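Alpha-hemoglobin stabilizing protein (Homo sapiens, PDB 1Z8U) acts as a chaperone that binds free alpha-hemoglobin and keeps it from harmful aggregation and precipitation during normal erythroid cell development. Local coordinates at residues A[35-40]-A[79-84]; A[16-21]-A[39-44]; A[54-59]-A[64-69]; A[47-52]-A[72-77]. The protein carries 1 engineered substitution. One frame throughout, in Å; residues are numbered along the deposited sequence.

Interaction 1: A[35-40]-A[79-84]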
loop_
_atom_site.group_PDB
_atom_site.type_symbol
_atom_site.label_atom_id
_atom_site.label_comp_id
_atom_site.label_asym_id
_atom_site.label_seq_id
_atom_site.Cartn_x
_atom_site.Cartn_y
_atom_site.Cartn_z
ATOM N N GLU A 35 -14.612 3.998 -7.120
ATOM C CA GLU A 35 -14.116 5.340 -6.889
ATOM C C GLU A 35 -12.809 5.314 -6.090
ATOM O O GLU A 35 -11.836 5.985 -6.458
ATOM C CB GLU A 35 -15.175 6.134 -6.129
ATOM C CG GLU A 35 -15.175 7.614 -6.398
ATOM C CD GLU A 35 -16.131 8.350 -5.483
ATOM O OE1 GLU A 35 -16.476 9.517 -5.782
ATOM O OE2 GLU A 35 -16.533 7.760 -4.457
ATOM N N ASP A 36 -12.780 4.537 -5.005
ATOM C CA ASP A 36 -11.571 4.463 -4.186
ATOM C C ASP A 36 -10.522 3.549 -4.784
ATOM O O ASP A 36 -9.336 3.754 -4.562
ATOM C CB ASP A 36 -11.879 4.014 -2.754
ATOM C CG ASP A 36 -12.867 4.919 -2.061
ATOM O OD1 ASP A 36 -12.703 6.153 -2.125
ATOM O OD2 ASP A 36 -13.810 4.386 -1.448
ATOM N N MET A 37 -10.935 2.533 -5.531
ATOM C CA MET A 37 -9.938 1.672 -6.154
ATOM C C MET A 37 -9.105 2.549 -7.093
ATOM O O MET A 37 -7.913 2.316 -7.279
ATOM C CB MET A 37 -10.589 0.538 -6.947
ATOM C CG MET A 37 -9.575 -0.331 -7.704
ATOM S SD MET A 37 -8.294 -1.050 -6.639
ATOM C CE MET A 37 -9.017 -2.636 -6.231
ATOM N N VAL A 38 -9.733 3.563 -7.680
ATOM C CA VAL A 38 -9.004 4.462 -8.566
ATOM C C VAL A 38 -7.964 5.224 -7.762
ATOM O O VAL A 38 -6.812 5.343 -8.168
ATOM C CB VAL A 38 -9.941 5.475 -9.261
ATOM C CG1 VAL A 38 -9.113 6.556 -9.976
ATOM C CG2 VAL A 38 -10.818 4.745 -10.259
ATOM N N THR A 39 -8.395 5.747 -6.622
ATOM C CA THR A 39 -7.519 6.477 -5.725
ATOM C C THR A 39 -6.337 5.585 -5.360
ATOM O O THR A 39 -5.184 5.990 -5.509
ATOM C CB THR A 39 -8.274 6.886 -4.451
ATOM O OG1 THR A 39 -9.340 7.776 -4.803
ATOM C CG2 THR A 39 -7.350 7.591 -3.470
ATOM N N VAL A 40 -6.620 4.366 -4.902
ATOM C CA VAL A 40 -5.555 3.431 -4.538
ATOM C C VAL A 40 -4.542 3.305 -5.662
ATOM O O VAL A 40 -3.356 3.558 -5.466
ATOM C CB VAL A 40 -6.100 2.015 -4.232
ATOM C CG1 VAL A 40 -4.980 1.009 -4.304
ATOM C CG2 VAL A 40 -6.707 1.967 -2.855
ATOM N N ASN A 79 -5.085 0.355 -16.752
ATOM C CA ASN A 79 -6.370 0.404 -17.442
ATOM C C ASN A 79 -7.056 -0.955 -17.532
ATOM O O ASN A 79 -8.247 -1.074 -17.241
ATOM C CB ASN A 79 -6.195 0.996 -18.839
ATOM C CG ASN A 79 -5.803 2.456 -18.802
ATOM O OD1 ASN A 79 -6.468 3.275 -18.161
ATOM N ND2 ASN A 79 -4.721 2.797 -19.494
ATOM N N PRO A 80 -6.323 -1.997 -17.959
ATOM C CA PRO A 80 -6.949 -3.321 -18.049
ATOM C C PRO A 80 -7.370 -3.768 -16.648
ATOM O O PRO A 80 -8.411 -4.399 -16.468
ATOM C CB PRO A 80 -5.829 -4.189 -18.618
ATOM C CG PRO A 80 -5.055 -3.224 -19.461
ATOM C CD PRO A 80 -4.984 -2.010 -18.572
ATOM N N PHE A 81 -6.538 -3.416 -15.668
ATOM C CA PHE A 81 -6.763 -3.739 -14.261
ATOM C C PHE A 81 -8.058 -3.107 -13.780
ATOM O O PHE A 81 -8.925 -3.784 -13.230
ATOM C CB PHE A 81 -5.599 -3.216 -13.415
ATOM C CG PHE A 81 -5.738 -3.491 -11.940
ATOM C CD1 PHE A 81 -5.367 -4.724 -11.407
ATOM C CD2 PHE A 81 -6.227 -2.509 -11.080
ATOM C CE1 PHE A 81 -5.477 -4.971 -10.037
ATOM C CE2 PHE A 81 -6.342 -2.746 -9.710
ATOM C CZ PHE A 81 -5.965 -3.977 -9.187
ATOM N N LEU A 82 -8.183 -1.803 -13.990
ATOM C CA LEU A 82 -9.378 -1.085 -13.577
ATOM C C LEU A 82 -10.624 -1.656 -14.244
ATOM O O LEU A 82 -11.677 -1.765 -13.619
ATOM C CB LEU A 82 -9.252 0.400 -13.923
ATOM C CG LEU A 82 -8.196 1.210 -13.166
ATOM C CD1 LEU A 82 -8.163 2.626 -13.728
ATOM C CD2 LEU A 82 -8.515 1.227 -11.671
ATOM N N ALA A 83 -10.494 -2.018 -15.517
ATOM C CA ALA A 83 -11.612 -2.570 -16.276
ATOM C C ALA A 83 -12.061 -3.912 -15.711
ATOM O O ALA A 83 -13.254 -4.134 -15.488
ATOM C CB ALA A 83 -11.220 -2.727 -17.736
ATOM N N LYS A 84 -11.106 -4.809 -15.488
ATOM C CA LYS A 84 -11.441 -6.112 -14.944
ATOM C C LYS A 84 -12.107 -5.918 -13.585
ATOM O O LYS A 84 -13.137 -6.529 -13.302
ATOM C CB LYS A 84 -10.193 -6.981 -14.798
ATOM C CG LYS A 84 -10.516 -8.427 -14.450
ATOM C CD LYS A 84 -9.266 -9.252 -14.169
ATOM C CE LYS A 84 -9.635 -10.666 -13.736
ATOM N NZ LYS A 84 -8.447 -11.450 -13.300
#
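Val-38 and Leu-82, with CA atoms 7.5 Å apart, mark the point where the helical segments 35-40 and 79-84 pass one another almost antiparallel, their directions 157° apart and their axes no closer than 11.1 Å. At that spacing the backbones do not meet, no hydrogen bond crosses, and the contact rests on apolar side chains. Met-37 leaves its helix toward the partner with CG anti to the backbone N (chi1 176°), then bends at chi2, which brings the sulfur to the edge of the Phe-81 ring. Met-37 SD lies 4.0 Å from Phe-81 CE2, near the plane of the ring and 81° off its normal, an edge-on Met-aromatic contact in which the two side chains cross at roughly a right angle. Leu-82 supplies the second point of contact through one methyl, CD2, which lies 4.4 Å from Met-37 CG and equally far from Val-38 CG2. Val-41, one turn further along helix 34-52, extends this apolar seam by touching both Phe-81 and Leu-82, while Phe-81 also rests on Gln-25 of the loop that follows helix 5-23. Helix 34-52 thus packs on helix 60-86, and its Asp-36, Thr-39 and Val-40 meet aromatic side chains of the other protein chain.

Interaction 2: A[16-21]-A[39-44]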
loop_
_atom_site.group_PDB
_atom_site.type_symbol
_atom_site.label_atom_id
_atom_site.label_comp_id
_atom_site.label_asym_id
_atom_site.label_seq_id
_atom_site.Cartn_x
_atom_site.Cartn_y
_atom_site.Cartn_z
ATOM N N LYS A 16 7.369 -3.909 -14.799
ATOM C CA LYS A 16 7.326 -5.327 -14.499
ATOM C C LYS A 16 6.904 -5.405 -13.041
ATOM O O LYS A 16 5.984 -6.147 -12.677
ATOM C CB LYS A 16 8.706 -5.966 -14.689
ATOM C CG LYS A 16 8.666 -7.492 -14.704
ATOM C CD LYS A 16 10.029 -8.107 -14.980
ATOM C CE LYS A 16 9.918 -9.620 -15.131
ATOM N NZ LYS A 16 9.316 -10.268 -13.928
ATOM N N GLU A 17 7.582 -4.612 -12.219
ATOM C CA GLU A 17 7.297 -4.542 -10.792
ATOM C C GLU A 17 5.836 -4.138 -10.589
ATOM O O GLU A 17 5.164 -4.633 -9.691
ATOM C CB GLU A 17 8.234 -3.523 -10.127
ATOM C CG GLU A 17 9.726 -3.876 -10.272
ATOM C CD GLU A 17 10.671 -2.724 -9.935
ATOM O OE1 GLU A 17 11.906 -2.925 -9.999
ATOM O OE2 GLU A 17 10.184 -1.622 -9.612
ATOM N N PHE A 18 5.346 -3.249 -11.446
ATOM C CA PHE A 18 3.971 -2.782 -11.358
ATOM C C PHE A 18 2.973 -3.886 -11.698
ATOM O O PHE A 18 1.848 -3.909 -11.184
ATOM C CB PHE A 18 3.753 -1.595 -12.298
ATOM C CG PHE A 18 2.438 -0.903 -12.096
ATOM C CD1 PHE A 18 2.184 -0.200 -10.919
ATOM C CD2 PHE A 18 1.449 -0.968 -13.063
ATOM C CE1 PHE A 18 0.966 0.424 -10.713
ATOM C CE2 PHE A 18 0.223 -0.348 -12.872
ATOM C CZ PHE A 18 -0.019 0.350 -11.693
ATOM N N SER A 19 3.383 -4.808 -12.565
ATOM C CA SER A 19 2.505 -5.900 -12.963
ATOM C C SER A 19 2.390 -6.961 -11.888
ATOM O O SER A 19 1.306 -7.486 -11.649
ATOM C CB SER A 19 2.991 -6.528 -14.265
ATOM O OG SER A 19 2.721 -5.665 -15.353
ATOM N N VAL A 20 3.501 -7.293 -11.242
ATOM C CA VAL A 20 3.430 -8.288 -10.185
ATOM C C VAL A 20 2.547 -7.698 -9.084
ATOM O O VAL A 20 1.799 -8.421 -8.421
ATOM C CB VAL A 20 4.826 -8.653 -9.623
ATOM C CG1 VAL A 20 5.607 -7.415 -9.270
ATOM C CG2 VAL A 20 4.661 -9.517 -8.403
ATOM N N LEU A 21 2.616 -6.376 -8.916
ATOM C CA LEU A 21 1.799 -5.696 -7.917
ATOM C C LEU A 21 0.345 -5.877 -8.337
ATOM O O LEU A 21 -0.480 -6.382 -7.573
ATOM C CB LEU A 21 2.121 -4.195 -7.870
ATOM C CG LEU A 21 1.855 -3.380 -6.592
ATOM C CD1 LEU A 21 1.253 -2.028 -6.972
ATOM C CD2 LEU A 21 0.931 -4.119 -5.642
ATOM N N THR A 39 -8.395 5.747 -6.622
ATOM C CA THR A 39 -7.519 6.477 -5.725
ATOM C C THR A 39 -6.337 5.585 -5.360
ATOM O O THR A 39 -5.184 5.990 -5.509
ATOM C CB THR A 39 -8.274 6.886 -4.451
ATOM O OG1 THR A 39 -9.340 7.776 -4.803
ATOM C CG2 THR A 39 -7.350 7.591 -3.470
ATOM N N VAL A 40 -6.620 4.366 -4.902
ATOM C CA VAL A 40 -5.555 3.431 -4.538
ATOM C C VAL A 40 -4.542 3.305 -5.662
ATOM O O VAL A 40 -3.356 3.558 -5.466
ATOM C CB VAL A 40 -6.100 2.015 -4.232
ATOM C CG1 VAL A 40 -4.980 1.009 -4.304
ATOM C CG2 VAL A 40 -6.707 1.967 -2.855
ATOM N N VAL A 41 -5.014 2.916 -6.848
ATOM C CA VAL A 41 -4.126 2.748 -8.002
ATOM C C VAL A 41 -3.347 4.015 -8.336
ATOM O O VAL A 41 -2.147 3.948 -8.596
ATOM C CB VAL A 41 -4.903 2.262 -9.263
ATOM C CG1 VAL A 41 -3.945 2.107 -10.462
ATOM C CG2 VAL A 41 -5.572 0.925 -8.972
ATOM N N GLU A 42 -3.999 5.172 -8.320
ATOM C CA GLU A 42 -3.265 6.390 -8.623
ATOM C C GLU A 42 -2.181 6.620 -7.582
ATOM O O GLU A 42 -1.118 7.148 -7.913
ATOM C CB GLU A 42 -4.187 7.603 -8.702
ATOM C CG GLU A 42 -4.042 8.382 -10.020
ATOM C CD GLU A 42 -2.718 9.125 -10.166
ATOM O OE1 GLU A 42 -2.462 9.685 -11.260
ATOM O OE2 GLU A 42 -1.939 9.155 -9.191
ATOM N N ASP A 43 -2.436 6.226 -6.330
ATOM C CA ASP A 43 -1.422 6.376 -5.285
ATOM C C ASP A 43 -0.255 5.455 -5.623
ATOM O O ASP A 43 0.915 5.827 -5.485
ATOM C CB ASP A 43 -1.986 6.022 -3.909
ATOM C CG ASP A 43 -2.805 7.149 -3.303
ATOM O OD1 ASP A 43 -3.414 6.934 -2.240
ATOM O OD2 ASP A 43 -2.838 8.254 -3.878
ATOM N N TRP A 44 -0.577 4.253 -6.088
ATOM C CA TRP A 44 0.455 3.303 -6.475
ATOM C C TRP A 44 1.278 3.849 -7.634
ATOM O O TRP A 44 2.485 3.631 -7.693
ATOM C CB TRP A 44 -0.160 1.970 -6.881
ATOM C CG TRP A 44 -0.771 1.222 -5.742
ATOM C CD1 TRP A 44 -0.504 1.385 -4.411
ATOM C CD2 TRP A 44 -1.699 0.136 -5.836
ATOM N NE1 TRP A 44 -1.207 0.466 -3.673
ATOM C CE2 TRP A 44 -1.950 -0.313 -4.523
ATOM C CE3 TRP A 44 -2.342 -0.504 -6.906
ATOM C CZ2 TRP A 44 -2.820 -1.377 -4.250
ATOM C CZ3 TRP A 44 -3.203 -1.559 -6.635
ATOM C CH2 TRP A 44 -3.435 -1.985 -5.316
#
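The indole of Trp-44 carries Leu-21 on one face and Val-40, from its own helix, on the other. Leu-21 CD1 stands 3.7 Å above the ring plane, offset toward the rim, and 4.2 Å from the centroid of the five-membered ring. At 27° off the normal, this is a CH-pi contact over the face, with Leu-21 CD1 nearest Trp-44 CD2 at 3.8 Å. Val-40 CG1 sits 3.2 Å from the plane on the opposite face, also offset toward the rim, so each face has an aliphatic group, at different places. The second flat group, Phe-18, turns its edge to the partner helix: CE1 approaches Trp-44 CB at 4.3 Å and CZ approaches Val-41 CG1 at 4.5 Å, both near the phenyl plane. Trp-44 CB already lies beside Phe-18; with CG anti to the carbonyl carbon (chi1 -69°) the indole is swung to where Leu-21 meets its face. The axes of segments 16-21 and 39-44 come within 12.5 Å, their directions 152° apart, a gap that these large side chains bridge. Phe-18 also meets Tyr-48 edge-to-face and touches Leu-74 and Leu-77 of helix 60-86, while the Trp-44 ring meets ring-bearing polar side chains of the other protein chain. With no hydrogen bond between the segments and all four touching residues buried, cohesion comes from dispersion and hydrophobic burial, and the same tryptophan serves both bundle and protein interface.

Interaction 3: A[54-59]-A[64-69]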
loop_
_atom_site.group_PDB
_atom_site.type_symbol
_atom_site.label_atom_id
_atom_site.label_comp_id
_atom_site.label_asym_id
_atom_site.label_seq_id
_atom_site.Cartn_x
_atom_site.Cartn_y
_atom_site.Cartn_z
ATOM N N GLN A 54 14.075 9.466 -8.648
ATOM C CA GLN A 54 15.414 9.498 -8.071
ATOM C C GLN A 54 16.293 8.494 -8.805
ATOM O O GLN A 54 17.499 8.447 -8.593
ATOM C CB GLN A 54 15.371 9.123 -6.584
ATOM C CG GLN A 54 14.302 9.842 -5.773
ATOM C CD GLN A 54 14.320 11.345 -5.987
ATOM O OE1 GLN A 54 15.371 11.981 -5.907
ATOM N NE2 GLN A 54 13.151 11.920 -6.255
ATOM N N GLN A 55 15.676 7.692 -9.666
ATOM C CA GLN A 55 16.395 6.675 -10.424
ATOM C C GLN A 55 16.708 7.112 -11.850
ATOM O O GLN A 55 17.691 6.664 -12.436
ATOM C CB GLN A 55 15.586 5.380 -10.447
ATOM C CG GLN A 55 15.240 4.876 -9.061
ATOM C CD GLN A 55 16.472 4.588 -8.222
ATOM O OE1 GLN A 55 16.405 4.561 -6.994
ATOM N NE2 GLN A 55 17.602 4.361 -8.881
ATOM N N VAL A 56 15.870 7.978 -12.412
ATOM C CA VAL A 56 16.096 8.468 -13.768
ATOM C C VAL A 56 17.438 9.176 -13.798
ATOM O O VAL A 56 17.812 9.866 -12.846
ATOM C CB VAL A 56 15.000 9.465 -14.226
ATOM C CG1 VAL A 56 13.754 8.715 -14.638
ATOM C CG2 VAL A 56 14.678 10.443 -13.107
ATOM N N THR A 57 18.160 8.998 -14.896
ATOM C CA THR A 57 19.470 9.603 -15.055
ATOM C C THR A 57 19.545 10.456 -16.313
ATOM O O THR A 57 18.800 10.242 -17.268
ATOM C CB THR A 57 20.571 8.519 -15.100
ATOM O OG1 THR A 57 21.771 9.077 -15.644
ATOM C CG2 THR A 57 20.130 7.338 -15.941
ATOM N N GLY A 58 20.443 11.435 -16.297
ATOM C CA GLY A 58 20.605 12.308 -17.444
ATOM C C GLY A 58 20.398 13.775 -17.123
ATOM O O GLY A 58 20.575 14.211 -15.980
ATOM N N GLU A 59 20.018 14.536 -18.145
ATOM C CA GLU A 59 19.785 15.969 -18.006
ATOM C C GLU A 59 18.285 16.246 -17.902
ATOM O O GLU A 59 17.467 15.477 -18.409
ATOM C CB GLU A 59 20.365 16.717 -19.216
ATOM C CG GLU A 59 21.812 16.358 -19.574
ATOM C CD GLU A 59 22.821 16.759 -18.509
ATOM O OE1 GLU A 59 24.024 16.481 -18.699
ATOM O OE2 GLU A 59 22.418 17.353 -17.485
ATOM N N ASP A 64 12.623 14.641 -17.269
ATOM C CA ASP A 64 11.168 14.734 -17.314
ATOM C C ASP A 64 10.602 13.828 -18.400
ATOM O O ASP A 64 9.457 13.389 -18.315
ATOM C CB ASP A 64 10.729 16.180 -17.583
ATOM C CG ASP A 64 11.251 17.162 -16.541
ATOM O OD1 ASP A 64 10.990 16.960 -15.337
ATOM O OD2 ASP A 64 11.919 18.144 -16.925
ATOM N N LYS A 65 11.411 13.553 -19.419
ATOM C CA LYS A 65 10.991 12.712 -20.535
ATOM C C LYS A 65 10.813 11.250 -20.143
ATOM O O LYS A 65 9.861 10.599 -20.571
ATOM C CB LYS A 65 12.001 12.808 -21.684
ATOM C CG LYS A 65 11.644 11.927 -22.875
ATOM C CD LYS A 65 12.656 12.037 -24.009
ATOM C CE LYS A 65 12.257 11.135 -25.173
ATOM N NZ LYS A 65 13.220 11.199 -26.303
ATOM N N ALA A 66 11.736 10.736 -19.337
ATOM C CA ALA A 66 11.675 9.349 -18.891
ATOM C C ALA A 66 10.445 9.115 -18.020
ATOM O O ALA A 66 9.699 8.156 -18.226
ATOM C CB ALA A 66 12.938 8.995 -18.117
ATOM N N LEU A 67 10.237 9.996 -17.048
ATOM C CA LEU A 67 9.098 9.886 -16.145
ATOM C C LEU A 67 7.786 9.876 -16.915
ATOM O O LEU A 67 6.936 9.012 -16.712
ATOM C CB LEU A 67 9.094 11.056 -15.159
ATOM C CG LEU A 67 10.322 11.186 -14.256
ATOM C CD1 LEU A 67 10.142 12.376 -13.335
ATOM C CD2 LEU A 67 10.509 9.909 -13.450
ATOM N N GLN A 68 7.636 10.850 -17.801
ATOM C CA GLN A 68 6.434 10.991 -18.610
ATOM C C GLN A 68 6.099 9.729 -19.402
ATOM O O GLN A 68 4.926 9.426 -19.612
ATOM C CB GLN A 68 6.597 12.179 -19.555
ATOM C CG GLN A 68 5.319 12.663 -20.196
ATOM C CD GLN A 68 5.430 14.113 -20.627
ATOM O OE1 GLN A 68 6.316 14.473 -21.405
ATOM N NE2 GLN A 68 4.537 14.959 -20.112
ATOM N N GLU A 69 7.120 8.996 -19.843
ATOM C CA GLU A 69 6.879 7.775 -20.603
ATOM C C GLU A 69 6.425 6.694 -19.632
ATOM O O GLU A 69 5.523 5.910 -19.931
ATOM C CB GLU A 69 8.147 7.311 -21.331
ATOM C CG GLU A 69 7.873 6.278 -22.428
ATOM C CD GLU A 69 9.088 5.434 -22.783
ATOM O OE1 GLU A 69 10.170 6.012 -23.024
ATOM O OE2 GLU A 69 8.960 4.188 -22.829
#
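Val-56 points its CB toward Ala-66 and Leu-67, and its path from there to the two methyls accounts for the contact. Val-56 CB itself is still 4.4 Å from Ala-66 CB. Beyond it, Val-56 CG1 stands anti to the carbonyl carbon (chi1 -79°) and touches two partners lying in directions roughly at right angles, 3.6 Å from Ala-66 CB and 3.7 Å from Leu-67 CD2. The other branch, Val-56 CG2, takes the crowded position between the backbone N and the carbonyl carbon and lies 4.2 Å from Leu-67 CD2, whose side chain crosses that of Val-56 at about a right angle. This small apolar cluster lies in a helix-loop-helix connection of the all-helical fold: segment 54-59 leads out of helix 34-52, passes through Gly-58, whose backbone angles (phi 122°, psi -155°) suit a residue without a side chain, and reaches Glu-59 at the N-cap position of helix 60-86. The connection thus doubles back on the early turns of the helix it introduces. Helix 5-23 joins from near its start, where Asn-7 touches both Val-56 and Ala-66 and its ND2 hydrogen-bonds the carbonyl of Thr-57. Arg-53, just before the segment, lies against Leu-67, and the other protein chain of the assembly touches neither segment.

Interaction 4: A[47-52]-A[72-77]; sequences FYINYY and QELNTL
Leu-74 meets Tyr-48 and Ile-49 across the two helices and carries the whole contact from its side. Reading along segment 72-77, the first feature is internal: Thr-76 OG1 donates a hydrogen bond to Gln-72 O at 3.0 Å, with the donor tilted 22° from the carbonyl plane, which ties that hydroxyl to its own helix. Glu-73 leans on Leu-15 of helix 5-23. Leu-74 follows, with CG anti to the carbonyl carbon (chi1 -68°), and sends CD1 to Tyr-48 CB at 4.1 Å and to Ile-49 CG1 at 4.3 Å, while CD2 approaches the tyrosine ring obliquely. Its flank also rests on Leu-15 and Met-45, and Asn-75 touches Met-45 too. Leu-77 closes the segment by packing on Ser-19. Tyr-48, Ile-49 and Leu-74 are all buried close to the centre of the chain, and a leucine wedged against residues from both other helices is the kind of core packing expected of a three-helix bundle.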
loop_
_atom_site.group_PDB
_atom_site.type_symbol
_atom_site.label_atom_id
_atom_site.label_comp_id
_atom_site.label_asym_id
_atom_site.label_seq_id
_atom_site.Cartn_x
_atom_site.Cartn_y
_atom_site.Cartn_z
ATOM N N PHE A 47 3.333 6.799 -6.475
ATOM C CA PHE A 47 4.391 6.107 -5.753
ATOM C C PHE A 47 5.568 5.726 -6.656
ATOM O O PHE A 47 6.700 6.100 -6.374
ATOM C CB PHE A 47 3.794 4.859 -5.070
ATOM C CG PHE A 47 4.818 3.862 -4.616
ATOM C CD1 PHE A 47 4.645 2.507 -4.891
ATOM C CD2 PHE A 47 5.973 4.276 -3.950
ATOM C CE1 PHE A 47 5.605 1.575 -4.517
ATOM C CE2 PHE A 47 6.943 3.354 -3.571
ATOM C CZ PHE A 47 6.761 1.998 -3.854
ATOM N N TYR A 48 5.305 4.976 -7.726
ATOM C CA TYR A 48 6.362 4.564 -8.656
ATOM C C TYR A 48 7.057 5.759 -9.296
ATOM O O TYR A 48 8.280 5.786 -9.431
ATOM C CB TYR A 48 5.801 3.675 -9.768
ATOM C CG TYR A 48 5.693 2.223 -9.392
ATOM C CD1 TYR A 48 4.938 1.827 -8.287
ATOM C CD2 TYR A 48 6.331 1.234 -10.149
ATOM C CE1 TYR A 48 4.815 0.483 -7.941
ATOM C CE2 TYR A 48 6.214 -0.124 -9.811
ATOM C CZ TYR A 48 5.447 -0.487 -8.704
ATOM O OH TYR A 48 5.278 -1.810 -8.376
ATOM N N ILE A 49 6.278 6.748 -9.696
ATOM C CA ILE A 49 6.858 7.922 -10.313
ATOM C C ILE A 49 7.801 8.608 -9.336
ATOM O O ILE A 49 8.967 8.830 -9.649
ATOM C CB ILE A 49 5.766 8.902 -10.752
ATOM C CG1 ILE A 49 4.998 8.310 -11.928
ATOM C CG2 ILE A 49 6.374 10.229 -11.143
ATOM C CD1 ILE A 49 3.787 9.117 -12.306
ATOM N N ASN A 50 7.302 8.928 -8.147
ATOM C CA ASN A 50 8.120 9.598 -7.145
ATOM C C ASN A 50 9.324 8.753 -6.764
ATOM O O ASN A 50 10.313 9.271 -6.251
ATOM C CB ASN A 50 7.290 9.910 -5.901
ATOM C CG ASN A 50 6.046 10.742 -6.215
ATOM O OD1 ASN A 50 5.346 11.203 -5.307
ATOM N ND2 ASN A 50 5.760 10.930 -7.505
ATOM N N TYR A 51 9.245 7.450 -7.020
ATOM C CA TYR A 51 10.352 6.556 -6.703
ATOM C C TYR A 51 11.440 6.677 -7.755
ATOM O O TYR A 51 12.567 7.063 -7.453
ATOM C CB TYR A 51 9.891 5.092 -6.639
ATOM C CG TYR A 51 11.041 4.101 -6.532
ATOM C CD1 TYR A 51 11.305 3.194 -7.559
ATOM C CD2 TYR A 51 11.875 4.081 -5.405
ATOM C CE1 TYR A 51 12.374 2.281 -7.466
ATOM C CE2 TYR A 51 12.939 3.181 -5.301
ATOM C CZ TYR A 51 13.183 2.281 -6.331
ATOM O OH TYR A 51 14.212 1.365 -6.218
ATOM N N TYR A 52 11.088 6.329 -8.990
ATOM C CA TYR A 52 12.019 6.383 -10.102
ATOM C C TYR A 52 12.438 7.794 -10.437
ATOM O O TYR A 52 13.279 7.992 -11.295
ATOM C CB TYR A 52 11.408 5.732 -11.338
ATOM C CG TYR A 52 11.379 4.232 -11.256
ATOM C CD1 TYR A 52 12.564 3.504 -11.146
ATOM C CD2 TYR A 52 10.174 3.539 -11.275
ATOM C CE1 TYR A 52 12.550 2.123 -11.057
ATOM C CE2 TYR A 52 10.145 2.154 -11.187
ATOM C CZ TYR A 52 11.335 1.454 -11.083
ATOM O OH TYR A 52 11.313 0.082 -11.036
ATOM N N GLN A 72 2.906 7.055 -18.688
ATOM C CA GLN A 72 2.114 6.689 -19.864
ATOM C C GLN A 72 1.921 5.175 -19.887
ATOM O O GLN A 72 0.837 4.679 -20.199
ATOM C CB GLN A 72 2.815 7.095 -21.167
ATOM C CG GLN A 72 1.934 7.644 -22.276
ATOM C CD GLN A 72 1.251 6.527 -23.068
ATOM O OE1 GLN A 72 0.027 6.519 -23.217
ATOM N NE2 GLN A 72 2.040 5.579 -23.568
ATOM N N GLU A 73 2.989 4.452 -19.557
ATOM C CA GLU A 73 2.970 2.993 -19.546
ATOM C C GLU A 73 2.261 2.406 -18.332
ATOM O O GLU A 73 1.528 1.422 -18.455
ATOM C CB GLU A 73 4.398 2.451 -19.625
ATOM C CG GLU A 73 5.112 2.781 -20.931
ATOM C CD GLU A 73 4.443 2.159 -22.148
ATOM O OE1 GLU A 73 4.908 2.424 -23.278
ATOM O OE2 GLU A 73 3.458 1.406 -21.983
ATOM N N LEU A 74 2.481 3.000 -17.163
ATOM C CA LEU A 74 1.842 2.520 -15.945
ATOM C C LEU A 74 0.330 2.513 -16.140
ATOM O O LEU A 74 -0.367 1.611 -15.672
ATOM C CB LEU A 74 2.224 3.413 -14.765
ATOM C CG LEU A 74 3.693 3.308 -14.357
ATOM C CD1 LEU A 74 4.046 4.417 -13.389
ATOM C CD2 LEU A 74 3.954 1.950 -13.741
ATOM N N ASN A 75 -0.165 3.520 -16.849
ATOM C CA ASN A 75 -1.588 3.646 -17.132
ATOM C C ASN A 75 -2.055 2.528 -18.052
ATOM O O ASN A 75 -3.142 1.985 -17.879
ATOM C CB ASN A 75 -1.872 4.992 -17.795
ATOM C CG ASN A 75 -1.467 6.165 -16.931
ATOM O OD1 ASN A 75 -1.574 7.320 -17.341
ATOM N ND2 ASN A 75 -0.997 5.877 -15.725
ATOM N N THR A 76 -1.224 2.187 -19.028
ATOM C CA THR A 76 -1.554 1.138 -19.986
ATOM C C THR A 76 -1.768 -0.215 -19.301
ATOM O O THR A 76 -2.521 -1.057 -19.799
ATOM C CB THR A 76 -0.453 1.005 -21.061
ATOM O OG1 THR A 76 -0.208 2.290 -21.646
ATOM C CG2 THR A 76 -0.889 0.039 -22.158
ATOM N N LEU A 77 -1.103 -0.427 -18.169
ATOM C CA LEU A 77 -1.259 -1.670 -17.425
ATOM C C LEU A 77 -2.436 -1.526 -16.469
ATOM O O LEU A 77 -3.241 -2.443 -16.312
ATOM C CB LEU A 77 0.007 -1.988 -16.625
ATOM C CG LEU A 77 1.209 -2.587 -17.361
ATOM C CD1 LEU A 77 1.650 -1.664 -18.481
ATOM C CD2 LEU A 77 2.343 -2.810 -16.377
#

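How the interactions relate
From the N terminus, helix 5-23 meets helix 34-52 in interaction 2, which closes the first loop. Interaction 1 opens on the stretch where that loop closes, sharing Thr-39 and Val-40 with it, and itself closes only at 79-84. Within its span lies interaction 4, joining the same two helices, and within that lies interaction 3, around the connection between them. Interactions 1 and 3 sit on opposite sides of the chain's centre, about 25 Å apart between centres. Interactions 2 and 4 are about 8 Å apart between centres and touch, with Glu-17 probably hydrogen-bonded to Tyr-52. Together they tie all three helices along the length of the bundle.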